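Local coordinates for F5/8 type C domain protein (Clostridium perfringens, PDB 7JRM), which probably binds carbohydrate through a calcium-containing module of the mucin-targeting O-glycopeptidase ZmpB, at residues E12-S17 with L24-T29. Sequence-based numbering, arbitrary orientation. Where two conformers were deposited one is given.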
loop_
_atom_site.group_PDB
_atom_site.type_symbol
_atom_site.label_atom_id
_atom_site.label_comp_id
_atom_site.label_asym_id
_atom_site.label_seq_id
_atom_site.Cartn_x
_atom_site.Cartn_y
_atom_site.Cartn_z
ATOM N N GLU A 12 21.693 25.532 -10.310
ATOM C CA GLU A 12 20.734 26.412 -9.660
ATOM C C GLU A 12 19.947 25.653 -8.599
ATOM O O GLU A 12 19.934 24.419 -8.564
ATOM C CB GLU A 12 19.776 27.027 -10.687
ATOM C CG GLU A 12 20.471 27.850 -11.758
ATOM C CD GLU A 12 19.499 28.585 -12.660
ATOM O OE1 GLU A 12 18.322 28.173 -12.736
ATOM O OE2 GLU A 12 19.915 29.577 -13.294
ATOM N N ASN A 13 19.288 26.412 -7.728
ATOM C CA ASN A 13 18.498 25.817 -6.660
ATOM C C ASN A 13 17.265 25.122 -7.228
ATOM O O ASN A 13 16.599 25.638 -8.129
ATOM C CB ASN A 13 18.082 26.885 -5.649
ATOM C CG ASN A 13 19.249 27.390 -4.822
ATOM O OD1 ASN A 13 20.246 26.692 -4.640
ATOM N ND2 ASN A 13 19.127 28.610 -4.312
ATOM N N LEU A 14 16.963 23.944 -6.689
ATOM C CA LEU A 14 15.848 23.130 -7.146
ATOM C C LEU A 14 14.863 22.894 -6.008
ATOM O O LEU A 14 15.173 23.102 -4.832
ATOM C CB LEU A 14 16.331 21.780 -7.693
ATOM C CG LEU A 14 16.885 21.748 -9.118
ATOM C CD1 LEU A 14 17.503 20.391 -9.404
ATOM C CD2 LEU A 14 15.795 22.066 -10.127
ATOM N N ALA A 15 13.665 22.446 -6.380
ATOM C CA ALA A 15 12.625 22.092 -5.424
ATOM C C ALA A 15 11.844 20.903 -5.961
ATOM O O ALA A 15 11.461 20.889 -7.134
ATOM C CB ALA A 15 11.680 23.270 -5.160
ATOM N N TYR A 16 11.614 19.911 -5.104
ATOM C CA TYR A 16 10.882 18.711 -5.472
ATOM C C TYR A 16 9.746 18.483 -4.485
ATOM O O TYR A 16 9.776 18.960 -3.347
ATOM C CB TYR A 16 11.794 17.476 -5.504
ATOM C CG TYR A 16 12.709 17.407 -6.704
ATOM C CD1 TYR A 16 12.284 16.833 -7.895
ATOM C CD2 TYR A 16 14.003 17.906 -6.643
ATOM C CE1 TYR A 16 13.120 16.764 -8.994
ATOM C CE2 TYR A 16 14.847 17.841 -7.737
ATOM C CZ TYR A 16 14.399 17.269 -8.908
ATOM O OH TYR A 16 15.237 17.203 -9.998
ATOM N N SER A 17 8.734 17.746 -4.937
ATOM C CA SER A 17 7.622 17.367 -4.083
ATOM C C SER A 17 7.922 16.028 -3.410
ATOM O O SER A 17 8.978 15.423 -3.612
ATOM C CB SER A 17 6.323 17.317 -4.889
ATOM O OG SER A 17 6.097 16.023 -5.418
ATOM N N LEU A 24 19.742 14.192 -8.457
ATOM C CA LEU A 24 20.750 15.076 -7.879
ATOM C C LEU A 24 21.572 15.800 -8.936
ATOM O O LEU A 24 22.243 16.786 -8.611
ATOM C CB LEU A 24 21.677 14.281 -6.960
ATOM C CG LEU A 24 21.074 13.797 -5.641
ATOM C CD1 LEU A 24 22.118 13.057 -4.830
ATOM C CD2 LEU A 24 20.503 14.961 -4.849
ATOM N N MET A 25 21.537 15.340 -10.184
ATOM C CA MET A 25 22.295 15.948 -11.268
ATOM C C MET A 25 21.428 16.804 -12.182
ATOM O O MET A 25 21.916 17.281 -13.212
ATOM C CB MET A 25 23.005 14.866 -12.081
ATOM C CG MET A 25 23.946 13.998 -11.264
ATOM S SD MET A 25 25.445 14.878 -10.797
ATOM C CE MET A 25 25.921 15.566 -12.380
ATOM N N LYS A 26 20.161 17.011 -11.829
ATOM C CA LYS A 26 19.262 17.804 -12.658
ATOM C C LYS A 26 19.703 19.263 -12.661
ATOM O O LYS A 26 19.814 19.888 -11.601
ATOM C CB LYS A 26 17.828 17.675 -12.148
ATOM C CG LYS A 26 16.841 18.626 -12.807
ATOM C CD LYS A 26 16.797 18.428 -14.313
ATOM C CE LYS A 26 15.426 18.771 -14.872
ATOM N NZ LYS A 26 15.272 18.312 -16.279
ATOM N N GLY A 27 19.959 19.802 -13.851
ATOM C CA GLY A 27 20.352 21.187 -13.990
ATOM C C GLY A 27 21.825 21.468 -13.809
ATOM O O GLY A 27 22.219 22.640 -13.809
ATOM N N ILE A 28 22.653 20.440 -13.657
ATOM C CA ILE A 28 24.089 20.615 -13.475
ATOM C C ILE A 28 24.773 20.541 -14.832
ATOM O O ILE A 28 24.598 19.568 -15.576
ATOM C CB ILE A 28 24.656 19.558 -12.513
ATOM C CG1 ILE A 28 23.991 19.675 -11.140
ATOM C CG2 ILE A 28 26.167 19.701 -12.392
ATOM C CD1 ILE A 28 24.250 20.995 -10.447
ATOM N N THR A 29 25.549 21.572 -15.160
ATOM C CA THR A 29 26.288 21.634 -16.412
ATOM C C THR A 29 27.735 22.015 -16.134
ATOM O O THR A 29 28.036 22.698 -15.152
ATOM C CB THR A 29 25.667 22.642 -17.392
ATOM O OG1 THR A 29 25.548 23.920 -16.756
ATOM C CG2 THR A 29 24.291 22.172 -17.845
HETATM O O HOH W 1 20.566 24.195 -12.355
#
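A water molecule bonded to both segments joins Glu12 to Gly27: it accepts from Glu12 N at 2.7 Å and donates to Gly27 O, also at 2.7 Å. Beside this bridge no direct hydrogen bond joins the segments; they meet by van der Waals contact around Lys26. Leu14 CD1 comes within 3.2 Å of Lys26 O, and the same branched methyl, offered to the lysine's aliphatic base, meets Lys26 CB at 3.9 Å, the two side chains crossing at about a right angle. Tyr16 OH, carried across by the long ring, packs next to that methyl, 3.4 Å from the same Lys26 CB. Lysine suits such a surface site because its aliphatic base can pack while the charged end leads away; CG stands opposite the backbone N (chi1 171°) and the chain then bends at chi2. In this Ig-like domain, strand 14-16 runs along the edge of a sheet, parallel to strand 70-79, and segment 24-29 runs through the loop into the start of strand 29-32. The loop turns through a type II beta turn from Met25 to Ile28, closed by Ile28 N to Met25 O at 3.3 Å. Gly27 has the positive phi of 85° favoured by glycine at the third position. Arg75 ties both segments together, its guanidinium hydrogen-bonding Glu12 O, Leu24 O and Lys26 O.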